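Local coordinates for protein N-acylethanolamine-hydrolyzing acid amidase subunit beta (Caenorhabditis elegans, PDB 6DY3) that probably degrades bioactive fatty acid amides such as N-palmitoylethanolamine to ethanolamine and free fatty acids, as the beta subunit of a lysosomal Ntn-family amidase, at residues 16-21 / 202-207; 32-37 / 46-51; 40-45 / 59-64; 211-216 / 224-229. All blocks are in the same frame, centred on the assembly; numbering follows the deposited sequence.

Contact 1: 16-21 / 202-207; sequences GRNLDY and VPVRNN
N18 and D20, on the same side of strand 13-20, reach across to the loop that follows helix 192-199. The N18 amide, its CG anti to the carbonyl carbon, donates through ND2 a hydrogen bond to V204 O (3.1 Å) from above the carbonyl plane, while the oxygen stays in the amide plane. V204 CG1 packs 3.7 Å from the same ND2. A second acceptor, L199 O, and a bond from OD1 to S212 OG fix the flip of the N18 amide. A water donates hydrogen bonds to both V204 O and D20 OD1, the latter at 2.7 Å. The N206 amide meets D20 obliquely, their planes 60° apart, in a weak bond of 3.4 Å from ND2 to OD1. N206 CG sits in the crowded rotamer, so that ND2 also turns back to P203 O at 2.9 Å. An alanine here removes the bonds to P203 O and D20 and would probably loosen the loop. D20 OD1 accepts a hydrogen bond from the amino N of C1, probably the nucleophile, and forms a salt bridge with R174, while OD2 bonds T209. So many donors would favour a charged carboxylate, well suited to holding the N-terminal amine of an Ntn hydrolase.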
loop_
_atom_site.group_PDB
_atom_site.type_symbol
_atom_site.label_atom_id
_atom_site.label_comp_id
_atom_site.label_asym_id
_atom_site.label_seq_id
_atom_site.Cartn_x
_atom_site.Cartn_y
_atom_site.Cartn_z
ATOM N N GLY B 16 -10.263 -5.979 -2.129
ATOM C CA GLY B 16 -10.491 -4.700 -2.776
ATOM C C GLY B 16 -9.765 -3.598 -2.028
ATOM O O GLY B 16 -9.660 -3.630 -0.801
ATOM N N ARG B 17 -9.288 -2.604 -2.771
ATOM C CA ARG B 17 -8.469 -1.563 -2.169
ATOM C C ARG B 17 -8.634 -0.258 -2.932
ATOM O O ARG B 17 -8.415 -0.211 -4.144
ATOM C CB ARG B 17 -6.992 -1.981 -2.150
ATOM C CG ARG B 17 -6.169 -1.261 -1.092
ATOM C CD ARG B 17 -5.505 -0.017 -1.631
ATOM N NE ARG B 17 -5.237 0.937 -0.563
ATOM C CZ ARG B 17 -4.152 0.944 0.200
ATOM N NH1 ARG B 17 -3.198 0.050 0.017
ATOM N NH2 ARG B 17 -4.026 1.865 1.144
ATOM N N ASN B 18 -8.993 0.796 -2.210
ATOM C CA ASN B 18 -8.963 2.157 -2.725
ATOM C C ASN B 18 -7.837 2.907 -2.036
ATOM O O ASN B 18 -7.648 2.771 -0.826
ATOM C CB ASN B 18 -10.288 2.877 -2.478
ATOM C CG ASN B 18 -11.342 2.548 -3.513
ATOM O OD1 ASN B 18 -11.156 1.665 -4.351
ATOM N ND2 ASN B 18 -12.463 3.255 -3.459
ATOM N N LEU B 19 -7.075 3.673 -2.809
ATOM C CA LEU B 19 -5.990 4.491 -2.275
ATOM C C LEU B 19 -6.410 5.956 -2.344
ATOM O O LEU B 19 -6.590 6.504 -3.437
ATOM C CB LEU B 19 -4.698 4.263 -3.050
ATOM C CG LEU B 19 -3.512 5.008 -2.435
ATOM C CD1 LEU B 19 -2.811 4.104 -1.438
ATOM C CD2 LEU B 19 -2.558 5.510 -3.508
ATOM N N ASP B 20 -6.571 6.585 -1.184
ATOM C CA ASP B 20 -6.867 8.009 -1.101
ATOM C C ASP B 20 -5.602 8.767 -0.714
ATOM O O ASP B 20 -4.932 8.424 0.265
ATOM C CB ASP B 20 -7.989 8.280 -0.097
ATOM C CG ASP B 20 -9.306 7.589 -0.477
ATOM O OD1 ASP B 20 -10.077 7.225 0.436
ATOM O OD2 ASP B 20 -9.573 7.403 -1.684
ATOM N N TYR B 21 -5.287 9.802 -1.483
ATOM C CA TYR B 21 -4.031 10.525 -1.369
ATOM C C TYR B 21 -4.325 12.000 -1.566
ATOM O O TYR B 21 -4.982 12.370 -2.543
ATOM C CB TYR B 21 -3.041 10.029 -2.424
ATOM C CG TYR B 21 -1.577 10.204 -2.104
ATOM C CD1 TYR B 21 -0.910 9.301 -1.285
ATOM C CD2 TYR B 21 -0.850 11.251 -2.662
ATOM C CE1 TYR B 21 0.431 9.445 -1.012
ATOM C CE2 TYR B 21 0.503 11.406 -2.393
ATOM C CZ TYR B 21 1.136 10.500 -1.570
ATOM O OH TYR B 21 2.480 10.656 -1.310
ATOM N N VAL B 202 -19.915 6.081 -3.777
ATOM C CA VAL B 202 -19.558 7.304 -3.080
ATOM C C VAL B 202 -20.003 7.158 -1.624
ATOM O O VAL B 202 -21.111 6.685 -1.367
ATOM C CB VAL B 202 -20.203 8.536 -3.744
ATOM C CG1 VAL B 202 -19.868 9.801 -2.975
ATOM C CG2 VAL B 202 -19.741 8.657 -5.181
ATOM N N PRO B 203 -19.150 7.558 -0.661
ATOM C CA PRO B 203 -17.835 8.200 -0.755
ATOM C C PRO B 203 -16.636 7.253 -0.617
ATOM O O PRO B 203 -15.526 7.741 -0.382
ATOM C CB PRO B 203 -17.856 9.178 0.415
ATOM C CG PRO B 203 -18.771 8.533 1.437
ATOM C CD PRO B 203 -19.549 7.423 0.749
ATOM N N VAL B 204 -16.845 5.937 -0.735
ATOM C CA VAL B 204 -15.708 5.015 -0.806
ATOM C C VAL B 204 -14.771 5.458 -1.923
ATOM O O VAL B 204 -13.549 5.546 -1.749
ATOM C CB VAL B 204 -16.187 3.566 -1.015
ATOM C CG1 VAL B 204 -15.021 2.588 -0.863
ATOM C CG2 VAL B 204 -17.311 3.208 -0.053
ATOM N N ARG B 205 -15.339 5.734 -3.094
ATOM C CA ARG B 205 -14.685 6.545 -4.109
ATOM C C ARG B 205 -15.004 8.004 -3.817
ATOM O O ARG B 205 -16.153 8.345 -3.527
ATOM C CB ARG B 205 -15.168 6.149 -5.508
ATOM C CG ARG B 205 -14.963 7.210 -6.576
ATOM C CD ARG B 205 -15.428 6.715 -7.937
ATOM N NE ARG B 205 -16.877 6.517 -7.998
ATOM C CZ ARG B 205 -17.749 7.427 -8.426
ATOM N NH1 ARG B 205 -17.335 8.617 -8.837
ATOM N NH2 ARG B 205 -19.044 7.143 -8.445
ATOM N N ASN B 206 -13.989 8.864 -3.889
ATOM C CA ASN B 206 -14.158 10.266 -3.531
ATOM C C ASN B 206 -13.122 11.100 -4.280
ATOM O O ASN B 206 -12.367 10.590 -5.111
ATOM C CB ASN B 206 -14.052 10.454 -2.019
ATOM C CG ASN B 206 -12.771 9.908 -1.466
ATOM O OD1 ASN B 206 -11.709 10.498 -1.666
ATOM N ND2 ASN B 206 -12.851 8.771 -0.768
ATOM N N ASN B 207 -13.102 12.403 -3.987
ATOM C CA ASN B 207 -12.240 13.324 -4.725
ATOM C C ASN B 207 -10.760 12.998 -4.550
ATOM O O ASN B 207 -9.945 13.347 -5.413
ATOM C CB ASN B 207 -12.509 14.762 -4.279
ATOM C CG ASN B 207 -13.860 15.271 -4.733
ATOM O OD1 ASN B 207 -14.358 14.879 -5.790
ATOM N ND2 ASN B 207 -14.464 16.151 -3.935
HETATM O O HOH W 1 -11.699 5.082 0.135
#

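Contact 2: 32-37 / 46-51; sequences IHVDFV and GLTFAL
The side chains of this antiparallel hairpin divide between two faces, I32, V34 and T48 on one and H33 and L47 on the other. I32 and T48 form a hydrogen-bonded pair and lie side by side, with I32 CG1 3.9 Å from T48 CG2. That methyl occupies the crowded position of the threonine, while OG1, anti to the backbone N, is led off to Y52 O. V34 crosses T48 obliquely and brings its CG2 4.1 Å from the same methyl; its other branch, CG1, lies over the face of the F36 ring. On the reverse face the non-hydrogen-bonded pair H33 and L47 meets through L47 CD2, 4.0 Å from H33 CB at the imidazole edge. The G46 carbonyl comes over a face of that ring. Backbone bonds hold the register: I32 N to T48 O at 3.0 Å and V34 N to G46 O at 2.9 Å, each matched by a reciprocal bond. Residues 32-37 also pair with a parallel strand of the alpha subunit, continuing the sheet across the interface. One face is thus mainly aliphatic, with the buried T48 hydroxyl satisfied; on the other, L47 and a backbone carbonyl flank the imidazole.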
loop_
_atom_site.group_PDB
_atom_site.type_symbol
_atom_site.label_atom_id
_atom_site.label_comp_id
_atom_site.label_asym_id
_atom_site.label_seq_id
_atom_site.Cartn_x
_atom_site.Cartn_y
_atom_site.Cartn_z
ATOM N N ILE B 32 1.780 2.927 -11.278
ATOM C CA ILE B 32 2.211 1.837 -12.145
ATOM C C ILE B 32 1.925 0.500 -11.472
ATOM O O ILE B 32 1.830 0.403 -10.244
ATOM C CB ILE B 32 3.713 1.961 -12.501
ATOM C CG1 ILE B 32 4.563 1.929 -11.227
ATOM C CG2 ILE B 32 3.972 3.236 -13.300
ATOM C CD1 ILE B 32 6.053 1.870 -11.476
ATOM N N HIS B 33 1.760 -0.530 -12.292
ATOM C CA HIS B 33 1.691 -1.907 -11.830
ATOM C C HIS B 33 3.000 -2.600 -12.183
ATOM O O HIS B 33 3.538 -2.408 -13.276
ATOM C CB HIS B 33 0.504 -2.647 -12.460
ATOM C CG HIS B 33 0.424 -4.090 -12.077
ATOM N ND1 HIS B 33 1.171 -5.063 -12.700
ATOM C CD2 HIS B 33 -0.309 -4.727 -11.132
ATOM C CE1 HIS B 33 0.906 -6.239 -12.159
ATOM N NE2 HIS B 33 0.012 -6.062 -11.203
ATOM N N VAL B 34 3.522 -3.387 -11.249
ATOM C CA VAL B 34 4.853 -3.967 -11.370
ATOM C C VAL B 34 4.779 -5.465 -11.118
ATOM O O VAL B 34 4.109 -5.918 -10.184
ATOM C CB VAL B 34 5.846 -3.305 -10.395
ATOM C CG1 VAL B 34 7.143 -4.091 -10.340
ATOM C CG2 VAL B 34 6.109 -1.861 -10.813
ATOM N N ASP B 35 5.464 -6.233 -11.964
ATOM C CA ASP B 35 5.721 -7.648 -11.727
ATOM C C ASP B 35 7.199 -7.814 -11.395
ATOM O O ASP B 35 8.063 -7.473 -12.209
ATOM C CB ASP B 35 5.351 -8.490 -12.948
ATOM C CG ASP B 35 3.882 -8.897 -12.967
ATOM O OD1 ASP B 35 3.355 -9.167 -14.068
ATOM O OD2 ASP B 35 3.250 -8.942 -11.889
ATOM N N PHE B 36 7.485 -8.318 -10.195
ATOM C CA PHE B 36 8.855 -8.589 -9.769
ATOM C C PHE B 36 9.203 -10.008 -10.194
ATOM O O PHE B 36 8.665 -10.978 -9.648
ATOM C CB PHE B 36 9.007 -8.405 -8.261
ATOM C CG PHE B 36 8.852 -6.980 -7.799
ATOM C CD1 PHE B 36 7.604 -6.464 -7.501
ATOM C CD2 PHE B 36 9.958 -6.159 -7.659
ATOM C CE1 PHE B 36 7.463 -5.158 -7.072
ATOM C CE2 PHE B 36 9.821 -4.845 -7.229
ATOM C CZ PHE B 36 8.571 -4.347 -6.937
ATOM N N VAL B 37 10.105 -10.131 -11.163
ATOM C CA VAL B 37 10.407 -11.412 -11.789
ATOM C C VAL B 37 11.823 -11.839 -11.429
ATOM O O VAL B 37 12.728 -11.013 -11.273
ATOM C CB VAL B 37 10.225 -11.335 -13.320
ATOM C CG1 VAL B 37 8.763 -11.068 -13.660
ATOM C CG2 VAL B 37 11.111 -10.253 -13.914
ATOM N N GLY B 46 2.886 -5.791 -7.457
ATOM C CA GLY B 46 2.466 -4.699 -6.608
ATOM C C GLY B 46 2.128 -3.463 -7.406
ATOM O O GLY B 46 2.496 -3.326 -8.576
ATOM N N LEU B 47 1.381 -2.579 -6.758
ATOM C CA LEU B 47 1.169 -1.228 -7.247
ATOM C C LEU B 47 2.137 -0.304 -6.522
ATOM O O LEU B 47 2.445 -0.505 -5.343
ATOM C CB LEU B 47 -0.275 -0.785 -7.017
ATOM C CG LEU B 47 -1.337 -1.448 -7.901
ATOM C CD1 LEU B 47 -2.737 -1.198 -7.348
ATOM C CD2 LEU B 47 -1.241 -0.940 -9.328
ATOM N N THR B 48 2.680 0.660 -7.248
ATOM C CA THR B 48 3.557 1.639 -6.630
ATOM C C THR B 48 3.580 2.866 -7.531
ATOM O O THR B 48 2.771 2.993 -8.458
ATOM C CB THR B 48 4.956 1.059 -6.381
ATOM O OG1 THR B 48 5.736 2.002 -5.634
ATOM C CG2 THR B 48 5.666 0.732 -7.698
ATOM N N PHE B 49 4.525 3.761 -7.276
ATOM C CA PHE B 49 4.610 5.011 -8.007
ATOM C C PHE B 49 6.063 5.279 -8.357
ATOM O O PHE B 49 6.974 4.862 -7.641
ATOM C CB PHE B 49 4.019 6.153 -7.179
ATOM C CG PHE B 49 2.793 5.753 -6.404
ATOM C CD1 PHE B 49 2.907 5.173 -5.149
ATOM C CD2 PHE B 49 1.527 5.940 -6.935
ATOM C CE1 PHE B 49 1.790 4.796 -4.435
ATOM C CE2 PHE B 49 0.398 5.564 -6.220
ATOM C CZ PHE B 49 0.533 4.992 -4.969
ATOM N N ALA B 50 6.274 5.964 -9.477
ATOM C CA ALA B 50 7.628 6.313 -9.882
ATOM C C ALA B 50 8.341 7.027 -8.743
ATOM O O ALA B 50 7.797 7.962 -8.153
ATOM C CB ALA B 50 7.589 7.197 -11.128
ATOM N N LEU B 51 9.565 6.572 -8.449
ATOM C CA LEU B 51 10.405 7.043 -7.344
ATOM C C LEU B 51 10.249 6.188 -6.091
ATOM O O LEU B 51 11.118 6.214 -5.214
ATOM C CB LEU B 51 10.138 8.508 -6.975
ATOM C CG LEU B 51 10.478 9.561 -8.031
ATOM C CD1 LEU B 51 10.076 10.944 -7.536
ATOM C CD2 LEU B 51 11.959 9.531 -8.389
#

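Contact 3: 40-45 / 59-64; sequences GTIQYS and QRPGEY
Q59 forms an antiparallel hydrogen-bonded pair with S45. Its carbonyl accepts S45 N at 2.9 Å, nearly along the C=O axis, and its own N returns a bond to S45 O. The extended Q59 side chain lies on the same face of the sheet as S45 and packs on F226, with a weak bond from NE2 to S222 O. R60 follows with CG anti to its N and a bend at chi2 (88°), which swings CD to 3.4 Å from Q43 O and sets the guanidinium beside Y44, whose CD2 meets its edge. NH1 makes weak bonds to L100 O and E101 O of helix 92-102, while Y44 OH bonds E101 and R97. An alanine here removes the guanidinium and its weak bonds and would probably loosen the hairpin against helix 92-102. Two classic beta bulges flank the strand: Q43 and Y44 opposite F36, and E63 and Y64 opposite R60. P61 then packs CG 4.1 Å from I42 CG2. P61 and G62 form the corners of a type II turn closed by E63 N to R60 O, which also accepts Y64 N; R60 CB lies over one face of the Y64 ring.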
loop_
_atom_site.group_PDB
_atom_site.type_symbol
_atom_site.label_atom_id
_atom_site.label_comp_id
_atom_site.label_asym_id
_atom_site.label_seq_id
_atom_site.Cartn_x
_atom_site.Cartn_y
_atom_site.Cartn_z
ATOM N N GLY B 40 12.856 -15.709 -14.716
ATOM C CA GLY B 40 11.735 -15.784 -15.630
ATOM C C GLY B 40 10.398 -16.072 -14.992
ATOM O O GLY B 40 9.431 -16.328 -15.715
ATOM N N THR B 41 10.305 -16.028 -13.666
ATOM C CA THR B 41 9.070 -16.315 -12.947
ATOM C C THR B 41 8.681 -15.118 -12.091
ATOM O O THR B 41 9.536 -14.489 -11.460
ATOM C CB THR B 41 9.225 -17.558 -12.063
ATOM O OG1 THR B 41 9.679 -18.657 -12.862
ATOM C CG2 THR B 41 7.896 -17.929 -11.412
ATOM N N ILE B 42 7.386 -14.801 -12.078
ATOM C CA ILE B 42 6.885 -13.711 -11.250
ATOM C C ILE B 42 6.944 -14.139 -9.790
ATOM O O ILE B 42 6.263 -15.085 -9.377
ATOM C CB ILE B 42 5.460 -13.312 -11.659
ATOM C CG1 ILE B 42 5.461 -12.711 -13.068
ATOM C CG2 ILE B 42 4.875 -12.307 -10.656
ATOM C CD1 ILE B 42 4.094 -12.324 -13.586
ATOM N N GLN B 43 7.754 -13.435 -9.001
ATOM C CA GLN B 43 7.828 -13.704 -7.570
ATOM C C GLN B 43 6.667 -13.053 -6.833
ATOM O O GLN B 43 6.015 -13.687 -5.998
ATOM C CB GLN B 43 9.163 -13.206 -7.016
ATOM C CG GLN B 43 10.370 -13.770 -7.741
ATOM C CD GLN B 43 10.360 -15.278 -7.779
ATOM O OE1 GLN B 43 10.419 -15.932 -6.742
ATOM N NE2 GLN B 43 10.258 -15.840 -8.977
ATOM N N TYR B 44 6.405 -11.785 -7.127
ATOM C CA TYR B 44 5.301 -11.059 -6.523
ATOM C C TYR B 44 5.055 -9.823 -7.369
ATOM O O TYR B 44 5.912 -9.406 -8.151
ATOM C CB TYR B 44 5.587 -10.681 -5.060
ATOM C CG TYR B 44 6.889 -9.933 -4.861
ATOM C CD1 TYR B 44 6.920 -8.551 -4.833
ATOM C CD2 TYR B 44 8.090 -10.615 -4.717
ATOM C CE1 TYR B 44 8.103 -7.872 -4.659
ATOM C CE2 TYR B 44 9.280 -9.939 -4.541
ATOM C CZ TYR B 44 9.279 -8.569 -4.517
ATOM O OH TYR B 44 10.459 -7.883 -4.345
ATOM N N SER B 45 3.859 -9.271 -7.228
ATOM C CA SER B 45 3.442 -8.085 -7.956
ATOM C C SER B 45 3.017 -7.014 -6.962
ATOM O O SER B 45 2.818 -7.280 -5.772
ATOM C CB SER B 45 2.297 -8.402 -8.925
ATOM O OG SER B 45 2.628 -9.495 -9.764
ATOM N N GLN B 59 0.746 -8.506 -4.135
ATOM C CA GLN B 59 0.194 -9.848 -4.236
ATOM C C GLN B 59 1.309 -10.860 -4.459
ATOM O O GLN B 59 2.207 -10.645 -5.279
ATOM C CB GLN B 59 -0.817 -9.939 -5.384
ATOM C CG GLN B 59 -1.467 -11.300 -5.533
ATOM C CD GLN B 59 -2.311 -11.400 -6.784
ATOM O OE1 GLN B 59 -3.530 -11.547 -6.708
ATOM N NE2 GLN B 59 -1.666 -11.335 -7.947
ATOM N N ARG B 60 1.235 -11.970 -3.728
ATOM C CA ARG B 60 2.047 -13.141 -4.020
ATOM C C ARG B 60 1.175 -14.088 -4.843
ATOM O O ARG B 60 0.350 -14.814 -4.269
ATOM C CB ARG B 60 2.510 -13.812 -2.727
ATOM C CG ARG B 60 3.344 -15.062 -2.912
ATOM C CD ARG B 60 4.816 -14.741 -3.045
ATOM N NE ARG B 60 5.656 -15.901 -2.755
ATOM C CZ ARG B 60 6.984 -15.889 -2.778
ATOM N NH1 ARG B 60 7.638 -14.774 -3.077
ATOM N NH2 ARG B 60 7.661 -16.995 -2.501
ATOM N N PRO B 61 1.314 -14.129 -6.168
ATOM C CA PRO B 61 0.299 -14.800 -6.990
ATOM C C PRO B 61 0.048 -16.233 -6.543
ATOM O O PRO B 61 0.978 -16.996 -6.273
ATOM C CB PRO B 61 0.882 -14.730 -8.406
ATOM C CG PRO B 61 2.338 -14.451 -8.215
ATOM C CD PRO B 61 2.440 -13.637 -6.976
ATOM N N GLY B 62 -1.231 -16.584 -6.436
ATOM C CA GLY B 62 -1.632 -17.905 -6.014
ATOM C C GLY B 62 -1.638 -18.132 -4.517
ATOM O O GLY B 62 -2.158 -19.160 -4.069
ATOM N N GLU B 63 -1.088 -17.215 -3.723
ATOM C CA GLU B 63 -0.900 -17.457 -2.296
ATOM C C GLU B 63 -1.617 -16.427 -1.434
ATOM O O GLU B 63 -2.462 -16.804 -0.616
ATOM C CB GLU B 63 0.598 -17.503 -1.976
ATOM C CG GLU B 63 1.346 -18.594 -2.745
ATOM C CD GLU B 63 0.960 -20.010 -2.307
ATOM O OE1 GLU B 63 0.240 -20.160 -1.295
ATOM O OE2 GLU B 63 1.375 -20.978 -2.980
ATOM N N TYR B 64 -1.296 -15.143 -1.567
ATOM C CA TYR B 64 -1.944 -14.134 -0.743
ATOM C C TYR B 64 -1.742 -12.758 -1.361
ATOM O O TYR B 64 -0.865 -12.553 -2.206
ATOM C CB TYR B 64 -1.397 -14.138 0.686
ATOM C CG TYR B 64 0.069 -13.781 0.774
ATOM C CD1 TYR B 64 0.469 -12.479 1.044
ATOM C CD2 TYR B 64 1.053 -14.739 0.587
ATOM C CE1 TYR B 64 1.802 -12.143 1.130
ATOM C CE2 TYR B 64 2.391 -14.410 0.671
ATOM C CZ TYR B 64 2.759 -13.112 0.942
ATOM O OH TYR B 64 4.091 -12.783 1.026
#

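Contact 4: 211-216 / 224-229; sequences FSTVMV and DYFRQS
A Met-aromatic contact lies at the heart of the packing of helix 222-226, and of the turn after it, on strand 209-215 of the Ntn-type fold. M215 runs alongside F226, pointing the same way, with CG over the ring face, 3.9 Å from its centroid. Its chi2 is extended (178°) and carries SD over the face too, 4.0 Å from the centroid. T213 approaches the same ring in its plane, OG1 3.4 Å from CE2 at the edge; its hydroxyl is engaged by T230 OG1. V214 is met by Y225, whose ring crosses it obliquely: CG1 reaches the tyrosine OH and CE2, and V216 CG2 comes to CE2 as well. Between the two aromatics S229 OG donates a hydrogen bond to V214 O at 2.7 Å, in the carbonyl plane, with OG held in the crowded position of its chi1 (65°). S229 CB meanwhile lies over a face of the Y225 ring, 3.5 Å above its plane. Further out, Y225 OH bonds E192, which fixes the far end of the ring, and H33 meets F226 edge-to-face. The turn itself is gripped at Y225 O, which accepts both Q228 N and Q228 NE2. Beyond the ring packing, R227 is salt-bridged to D224 through NH1, which lies 3.0 Å from OD1 and meets it from above the carboxylate plane, while OD1 itself lies in the guanidinium plane.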
loop_
_atom_site.group_PDB
_atom_site.type_symbol
_atom_site.label_atom_id
_atom_site.label_comp_id
_atom_site.label_asym_id
_atom_site.label_seq_id
_atom_site.Cartn_x
_atom_site.Cartn_y
_atom_site.Cartn_z
ATOM N N PHE B 211 -6.535 5.491 -7.105
ATOM C CA PHE B 211 -6.871 4.300 -7.865
ATOM C C PHE B 211 -7.754 3.379 -7.041
ATOM O O PHE B 211 -7.816 3.463 -5.813
ATOM C CB PHE B 211 -5.623 3.532 -8.332
ATOM C CG PHE B 211 -4.782 2.964 -7.215
ATOM C CD1 PHE B 211 -5.179 1.827 -6.530
ATOM C CD2 PHE B 211 -3.560 3.529 -6.903
ATOM C CE1 PHE B 211 -4.400 1.303 -5.526
ATOM C CE2 PHE B 211 -2.772 3.000 -5.903
ATOM C CZ PHE B 211 -3.189 1.887 -5.217
ATOM N N SER B 212 -8.430 2.487 -7.755
ATOM C CA SER B 212 -9.177 1.379 -7.180
ATOM C C SER B 212 -8.631 0.096 -7.791
ATOM O O SER B 212 -8.356 0.051 -8.993
ATOM C CB SER B 212 -10.679 1.494 -7.468
ATOM O OG SER B 212 -11.257 2.638 -6.875
ATOM N N THR B 213 -8.474 -0.944 -6.970
ATOM C CA THR B 213 -7.909 -2.201 -7.435
ATOM C C THR B 213 -8.624 -3.367 -6.772
ATOM O O THR B 213 -9.201 -3.242 -5.688
ATOM C CB THR B 213 -6.396 -2.278 -7.160
ATOM O OG1 THR B 213 -5.834 -3.411 -7.835
ATOM C CG2 THR B 213 -6.119 -2.395 -5.680
ATOM N N VAL B 214 -8.591 -4.507 -7.454
ATOM C CA VAL B 214 -9.136 -5.753 -6.938
ATOM C C VAL B 214 -8.080 -6.831 -7.118
ATOM O O VAL B 214 -7.415 -6.898 -8.159
ATOM C CB VAL B 214 -10.449 -6.153 -7.646
ATOM C CG1 VAL B 214 -10.985 -7.461 -7.076
ATOM C CG2 VAL B 214 -11.495 -5.044 -7.528
ATOM N N MET B 215 -7.933 -7.677 -6.106
ATOM C CA MET B 215 -6.972 -8.769 -6.126
ATOM C C MET B 215 -7.670 -10.033 -5.659
ATOM O O MET B 215 -8.364 -10.022 -4.637
ATOM C CB MET B 215 -5.766 -8.468 -5.234
ATOM C CG MET B 215 -4.868 -7.364 -5.762
ATOM S SD MET B 215 -3.496 -7.005 -4.646
ATOM C CE MET B 215 -4.361 -6.283 -3.253
ATOM N N VAL B 216 -7.512 -11.106 -6.424
ATOM C CA VAL B 216 -8.008 -12.422 -6.038
ATOM C C VAL B 216 -6.827 -13.380 -6.093
ATOM O O VAL B 216 -6.607 -14.028 -7.125
ATOM C CB VAL B 216 -9.151 -12.888 -6.951
ATOM C CG1 VAL B 216 -9.846 -14.098 -6.340
ATOM C CG2 VAL B 216 -10.140 -11.753 -7.209
ATOM N N ASP B 224 -2.348 -12.473 -13.909
ATOM C CA ASP B 224 -2.939 -11.877 -15.102
ATOM C C ASP B 224 -4.093 -10.957 -14.736
ATOM O O ASP B 224 -4.260 -9.887 -15.334
ATOM C CB ASP B 224 -3.406 -12.972 -16.062
ATOM C CG ASP B 224 -2.252 -13.768 -16.652
ATOM O OD1 ASP B 224 -1.087 -13.400 -16.401
ATOM O OD2 ASP B 224 -2.509 -14.759 -17.371
ATOM N N TYR B 225 -4.904 -11.359 -13.758
ATOM C CA TYR B 225 -6.026 -10.531 -13.329
ATOM C C TYR B 225 -5.545 -9.220 -12.716
ATOM O O TYR B 225 -5.993 -8.135 -13.107
ATOM C CB TYR B 225 -6.886 -11.303 -12.329
ATOM C CG TYR B 225 -8.019 -10.483 -11.784
ATOM C CD1 TYR B 225 -9.189 -10.312 -12.512
ATOM C CD2 TYR B 225 -7.912 -9.855 -10.548
ATOM C CE1 TYR B 225 -10.228 -9.553 -12.023
ATOM C CE2 TYR B 225 -8.948 -9.090 -10.046
ATOM C CZ TYR B 225 -10.106 -8.943 -10.791
ATOM O OH TYR B 225 -11.140 -8.180 -10.302
ATOM N N PHE B 226 -4.637 -9.304 -11.740
ATOM C CA PHE B 226 -4.144 -8.112 -11.059
ATOM C C PHE B 226 -3.519 -7.119 -12.030
ATOM O O PHE B 226 -3.552 -5.907 -11.787
ATOM C CB PHE B 226 -3.134 -8.525 -9.988
ATOM C CG PHE B 226 -2.631 -7.391 -9.139
ATOM C CD1 PHE B 226 -1.360 -7.448 -8.583
ATOM C CD2 PHE B 226 -3.430 -6.285 -8.872
ATOM C CE1 PHE B 226 -0.887 -6.416 -7.793
ATOM C CE2 PHE B 226 -2.966 -5.247 -8.085
ATOM C CZ PHE B 226 -1.692 -5.312 -7.541
ATOM N N ARG B 227 -2.940 -7.612 -13.128
ATOM C CA ARG B 227 -2.268 -6.756 -14.101
ATOM C C ARG B 227 -3.233 -5.866 -14.875
ATOM O O ARG B 227 -2.782 -4.930 -15.546
ATOM C CB ARG B 227 -1.467 -7.618 -15.083
ATOM C CG ARG B 227 -0.427 -6.855 -15.879
ATOM C CD ARG B 227 0.388 -7.774 -16.790
ATOM N NE ARG B 227 1.070 -8.833 -16.042
ATOM C CZ ARG B 227 0.719 -10.119 -16.038
ATOM N NH1 ARG B 227 -0.316 -10.544 -16.757
ATOM N NH2 ARG B 227 1.414 -10.991 -15.314
ATOM N N GLN B 228 -4.538 -6.134 -14.806
ATOM C CA GLN B 228 -5.531 -5.369 -15.551
ATOM C C GLN B 228 -6.713 -4.936 -14.693
ATOM O O GLN B 228 -7.672 -4.369 -15.228
ATOM C CB GLN B 228 -6.036 -6.185 -16.748
ATOM C CG GLN B 228 -6.645 -7.535 -16.371
ATOM C CD GLN B 228 -8.080 -7.437 -15.885
ATOM O OE1 GLN B 228 -8.971 -6.993 -16.612
ATOM N NE2 GLN B 228 -8.305 -7.832 -14.638
ATOM N N SER B 229 -6.676 -5.190 -13.382
ATOM C CA SER B 229 -7.804 -4.914 -12.501
ATOM C C SER B 229 -7.763 -3.527 -11.861
ATOM O O SER B 229 -8.735 -3.138 -11.206
ATOM C CB SER B 229 -7.870 -5.977 -11.400
ATOM O OG SER B 229 -6.730 -5.903 -10.566
#

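Contacts 1 and 4 share a sheet, R17 O meeting T213 N at 2.9 Å, whereas contacts 2 and 3 share strand 41-49 in the other, where F36 O lies 2.7 Å from Q43 N. The two sheets face each other: contact 1 touches contact 2 with L19 CD2 3.5 Å from F49 CZ, and contact 4 ties to contact 2 by the salt bridge of D35 OD1 with R227 NH2 at 2.9 Å. R17 and L19 of contact 1 touch C1, the nucleophile by similarity, and the D20 side chain is about 5 Å from that of C1; those of F49 and T213 are about 9 and 10 Å away. Contact 3 stays apart from contact 1, about 10 Å between nearest atoms.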